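Local coordinates for putative uncharacterized protein (Chaetomium thermophilum, PDB 4XRI) that serves as a HEAT-repeat nuclear transport receptor of the importin-beta family, carrying protein cargo into the nucleus and probably binding a small GTPase, at residues 683-686 / 687-691; 715-718 / 719-723. The protein carries 2 engineered substitutions. All blocks are in the same frame, centred on the assembly; numbering follows the deposited sequence.

Contact 1 (683-686 / 687-691)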
loop_
_atom_site.group_PDB
_atom_site.type_symbol
_atom_site.label_atom_id
_atom_site.label_comp_id
_atom_site.label_asym_id
_atom_site.label_seq_id
_atom_site.Cartn_x
_atom_site.Cartn_y
_atom_site.Cartn_z
ATOM N N GLY A 683 15.159 -3.095 32.242
ATOM C CA GLY A 683 16.606 -3.168 32.324
ATOM C C GLY A 683 17.076 -4.490 32.899
ATOM O O GLY A 683 16.574 -5.552 32.531
ATOM N N GLU A 684 18.030 -4.416 33.821
ATOM C CA GLU A 684 18.618 -5.600 34.440
ATOM C C GLU A 684 17.594 -6.412 35.229
ATOM O O GLU A 684 17.820 -7.580 35.542
ATOM C CB GLU A 684 19.773 -5.187 35.350
ATOM C CG GLU A 684 20.800 -4.302 34.662
ATOM C CD GLU A 684 21.915 -3.869 35.590
ATOM O OE1 GLU A 684 21.815 -4.133 36.806
ATOM O OE2 GLU A 684 22.894 -3.264 35.101
ATOM N N ARG A 685 16.462 -5.789 35.538
ATOM C CA ARG A 685 15.372 -6.460 36.237
ATOM C C ARG A 685 14.712 -7.519 35.348
ATOM O O ARG A 685 14.014 -8.411 35.834
ATOM C CB ARG A 685 14.339 -5.431 36.704
ATOM C CG ARG A 685 13.199 -5.992 37.535
ATOM C CD ARG A 685 13.715 -6.790 38.717
ATOM N NE ARG A 685 12.633 -7.363 39.514
ATOM C CZ ARG A 685 12.041 -8.522 39.249
ATOM N NH1 ARG A 685 11.067 -8.964 40.034
ATOM N NH2 ARG A 685 12.422 -9.237 38.200
ATOM N N SER A 686 14.949 -7.423 34.044
ATOM C CA SER A 686 14.361 -8.350 33.082
ATOM C C SER A 686 15.275 -9.541 32.798
ATOM O O SER A 686 14.864 -10.511 32.161
ATOM C CB SER A 686 14.043 -7.623 31.774
ATOM O OG SER A 686 15.232 -7.253 31.098
ATOM N N GLN A 687 16.513 -9.457 33.279
ATOM C CA GLN A 687 17.526 -10.496 33.059
ATOM C C GLN A 687 17.076 -11.932 33.369
ATOM O O GLN A 687 17.415 -12.849 32.623
ATOM C CB GLN A 687 18.783 -10.176 33.880
ATOM C CG GLN A 687 19.956 -11.140 33.682
ATOM C CD GLN A 687 19.905 -12.344 34.609
ATOM O OE1 GLN A 687 19.502 -12.237 35.768
ATOM N NE2 GLN A 687 20.299 -13.502 34.093
ATOM N N PRO A 688 16.325 -12.146 34.470
ATOM C CA PRO A 688 15.914 -13.530 34.737
ATOM C C PRO A 688 14.993 -14.162 33.685
ATOM O O PRO A 688 14.799 -15.378 33.714
ATOM C CB PRO A 688 15.182 -13.415 36.080
ATOM C CG PRO A 688 15.805 -12.252 36.738
ATOM C CD PRO A 688 16.059 -11.279 35.634
ATOM N N TYR A 689 14.434 -13.364 32.781
ATOM C CA TYR A 689 13.509 -13.889 31.779
ATOM C C TYR A 689 14.153 -14.000 30.404
ATOM O O TYR A 689 13.536 -14.490 29.457
ATOM C CB TYR A 689 12.266 -13.004 31.682
ATOM C CG TYR A 689 11.669 -12.631 33.017
ATOM C CD1 TYR A 689 10.775 -13.475 33.662
ATOM C CD2 TYR A 689 11.997 -11.429 33.632
ATOM C CE1 TYR A 689 10.227 -13.134 34.884
ATOM C CE2 TYR A 689 11.454 -11.078 34.852
ATOM C CZ TYR A 689 10.571 -11.935 35.473
ATOM O OH TYR A 689 10.028 -11.589 36.687
ATOM N N CYS A 690 15.396 -13.545 30.299
ATOM C CA CYS A 690 16.038 -13.403 28.999
ATOM C C CYS A 690 16.524 -14.717 28.396
ATOM O O CYS A 690 16.691 -14.810 27.182
ATOM C CB CYS A 690 17.201 -12.420 29.101
ATOM S SG CYS A 690 16.657 -10.703 29.201
ATOM N N ASP A 691 16.747 -15.731 29.227
ATOM C CA ASP A 691 17.140 -17.034 28.700
ATOM C C ASP A 691 15.968 -17.670 27.966
ATOM O O ASP A 691 16.141 -18.302 26.921
ATOM C CB ASP A 691 17.634 -17.965 29.809
ATOM C CG ASP A 691 18.271 -19.233 29.260
ATOM O OD1 ASP A 691 19.349 -19.134 28.635
ATOM O OD2 ASP A 691 17.698 -20.326 29.452
#
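Arg685 and Tyr689 meet along the outer side of the turn, NH2 of Arg685 lying 3.7 Å from OH of Tyr689. The phenol oxygen sits at the edge of the guanidinium, near its plane, and the two flat groups are only 8° apart. CG of Arg685 stands anti to the backbone N (chi1 -176°), and a bend at chi2 (54°) swings the guanidinium over to the tyrosine. The base of the ring edges onto the backbone: CD2 of Tyr689 is 3.4 Å from the carbonyl O of Ser686. That oxygen also accepts the N-H of Tyr689, 3.0 Å from O to N. Two residues earlier Gln687 N bonds Glu684 O at 3.2 Å. On the inner side Ser686 turns OG back onto Gly683 O, 2.6 Å away, with OG nearly in line with the C=O bond; Ser686 N grips the same oxygen, so two bonds from one residue close the loop just after helix 665-682, where Gly683 leaves helical geometry with positive phi. SG of Cys690 lies 3.5 Å from Ser686 O. Around this turn, which leads from helix 665-682 into helix 690-701 of the HEAT-repeat receptor, Met648 and Tyr656 of helix 648-660 touch Tyr689, while Ala724 and Thr679 meet Ser686. Cutting Tyr689 back to alanine would take away the ring beside Arg685 and would probably leave the guanidinium freer to swing and a gap beside helix 648-660. The chemistry is thus divided: backbone bonds fix the turn, while the arginine-tyrosine pair adds a looser polar contact on its outer side.

Contact 2 (715-718 / 719-723)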
loop_
_atom_site.group_PDB
_atom_site.type_symbol
_atom_site.label_atom_id
_atom_site.label_comp_id
_atom_site.label_asym_id
_atom_site.label_seq_id
_atom_site.Cartn_x
_atom_site.Cartn_y
_atom_site.Cartn_z
ATOM N N LEU A 715 16.998 -9.612 15.716
ATOM C CA LEU A 715 18.375 -9.165 15.898
ATOM C C LEU A 715 18.425 -7.891 16.727
ATOM O O LEU A 715 19.269 -7.749 17.610
ATOM C CB LEU A 715 19.055 -8.944 14.548
ATOM C CG LEU A 715 19.084 -10.168 13.631
ATOM C CD1 LEU A 715 19.911 -9.882 12.394
ATOM C CD2 LEU A 715 19.606 -11.396 14.371
ATOM N N GLN A 716 17.512 -6.967 16.435
ATOM C CA GLN A 716 17.363 -5.755 17.235
ATOM C C GLN A 716 17.098 -6.138 18.683
ATOM O O GLN A 716 17.616 -5.522 19.615
ATOM C CB GLN A 716 16.227 -4.874 16.700
ATOM C CG GLN A 716 15.910 -3.682 17.584
ATOM C CD GLN A 716 14.644 -2.951 17.156
ATOM O OE1 GLN A 716 14.305 -2.894 15.971
ATOM N NE2 GLN A 716 13.938 -2.390 18.129
ATOM N N CYS A 717 16.294 -7.181 18.853
ATOM C CA CYS A 717 15.956 -7.698 20.168
ATOM C C CYS A 717 17.187 -8.234 20.900
ATOM O O CYS A 717 17.341 -8.021 22.107
ATOM C CB CYS A 717 14.902 -8.792 20.031
ATOM S SG CYS A 717 14.000 -9.135 21.526
ATOM N N PHE A 718 18.056 -8.926 20.164
ATOM C CA PHE A 718 19.328 -9.405 20.708
ATOM C C PHE A 718 20.114 -8.257 21.327
ATOM O O PHE A 718 20.721 -8.402 22.384
ATOM C CB PHE A 718 20.177 -10.082 19.624
ATOM C CG PHE A 718 19.694 -11.451 19.235
ATOM C CD1 PHE A 718 18.863 -12.180 20.071
ATOM C CD2 PHE A 718 20.085 -12.016 18.032
ATOM C CE1 PHE A 718 18.427 -13.441 19.707
ATOM C CE2 PHE A 718 19.654 -13.275 17.664
ATOM C CZ PHE A 718 18.821 -13.988 18.503
ATOM N N GLY A 719 20.092 -7.114 20.654
ATOM C CA GLY A 719 20.784 -5.929 21.121
ATOM C C GLY A 719 20.234 -5.426 22.437
ATOM O O GLY A 719 20.989 -5.076 23.339
ATOM N N ASP A 720 18.909 -5.398 22.548
ATOM C CA ASP A 720 18.248 -4.955 23.773
ATOM C C ASP A 720 18.510 -5.897 24.945
ATOM O O ASP A 720 18.716 -5.450 26.076
ATOM C CB ASP A 720 16.742 -4.822 23.544
ATOM C CG ASP A 720 16.399 -3.730 22.551
ATOM O OD1 ASP A 720 17.016 -2.648 22.620
ATOM O OD2 ASP A 720 15.515 -3.952 21.700
ATOM N N ILE A 721 18.503 -7.199 24.669
ATOM C CA ILE A 721 18.764 -8.199 25.696
ATOM C C ILE A 721 20.198 -8.080 26.209
ATOM O O ILE A 721 20.448 -8.153 27.416
ATOM C CB ILE A 721 18.515 -9.622 25.168
ATOM C CG1 ILE A 721 17.015 -9.856 24.982
ATOM C CG2 ILE A 721 19.093 -10.664 26.118
ATOM C CD1 ILE A 721 16.683 -11.174 24.322
ATOM N N ALA A 722 21.132 -7.885 25.282
ATOM C CA ALA A 722 22.542 -7.714 25.622
ATOM C C ALA A 722 22.736 -6.536 26.572
ATOM O O ALA A 722 23.486 -6.623 27.544
ATOM C CB ALA A 722 23.376 -7.522 24.361
ATOM N N SER A 723 22.058 -5.431 26.275
ATOM C CA SER A 723 22.114 -4.242 27.119
ATOM C C SER A 723 21.554 -4.518 28.508
ATOM O O SER A 723 22.069 -4.018 29.508
ATOM C CB SER A 723 21.343 -3.085 26.476
ATOM O OG SER A 723 22.067 -2.520 25.400
#
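Two successive turns of helix 711-725, one of the stacked helices of this HEAT-repeat protein, are joined here through regular alpha-helical i to i+4 bonding. The straightest of the four bonds across the segments runs from Ile721 N to Cys717 O, 2.9 Å long with an N-H...O angle of 161°; Ala722 N to Phe718 O follows at 3.0 Å. Side chains of the later turn lean back over the carbonyls of the earlier one. CG1 of Ile721 lies 3.4 Å from Cys717 O, because it stands anti to its own carbonyl carbon (chi1 -71°), and CD1 continues to an apolar contact with SG of Cys717 at 4.4 Å. As expected in a solenoid of stacked helices, helix 711-725 is covered by several neighbours: Cys717 touches Val675 of helix 665-682, Phe718 lies on Met694 and Leu698 of helix 690-701, and Leu715 meets Leu763 of helix 754-780. On another side of the helix CG of Gln716 passes 4.1 Å from OD2 of Asp720, the amide and carboxylate planes turned 82° apart. The buried carboxylate finds its partners on helix 665-682, where OD1 makes a salt bridge with Arg680 and OD2 a hydrogen bond with Ser676; the nearby arginine would be expected to favour the ionised form of Asp720. Gly719 brings only backbone to the turn, its N 3.2 Å from Leu715 O.

Contact 1 is a partly buried turn leading from helix 665-682 into the start of helix 690-701, farther from the chain's centre than contact 2, which lies in the buried middle of the next helix, 711-725. The centres of contact 1 and contact 2 are about 12 Å apart, and they join directly: SG of Cys690 packs 3.9 Å from CG2 of Ile721. Both also reach helix 665-682, and Thr679 touches Ser686 and Cys690 from contact 1 as well as Asp720 and Ile721 from contact 2. Irregular turn bonds and an exposed arginine mark the outer site; unbroken helical bonding, apolar packing and a buried carboxylate whose charge is probably balanced by Arg680 of helix 665-682 mark the inner one.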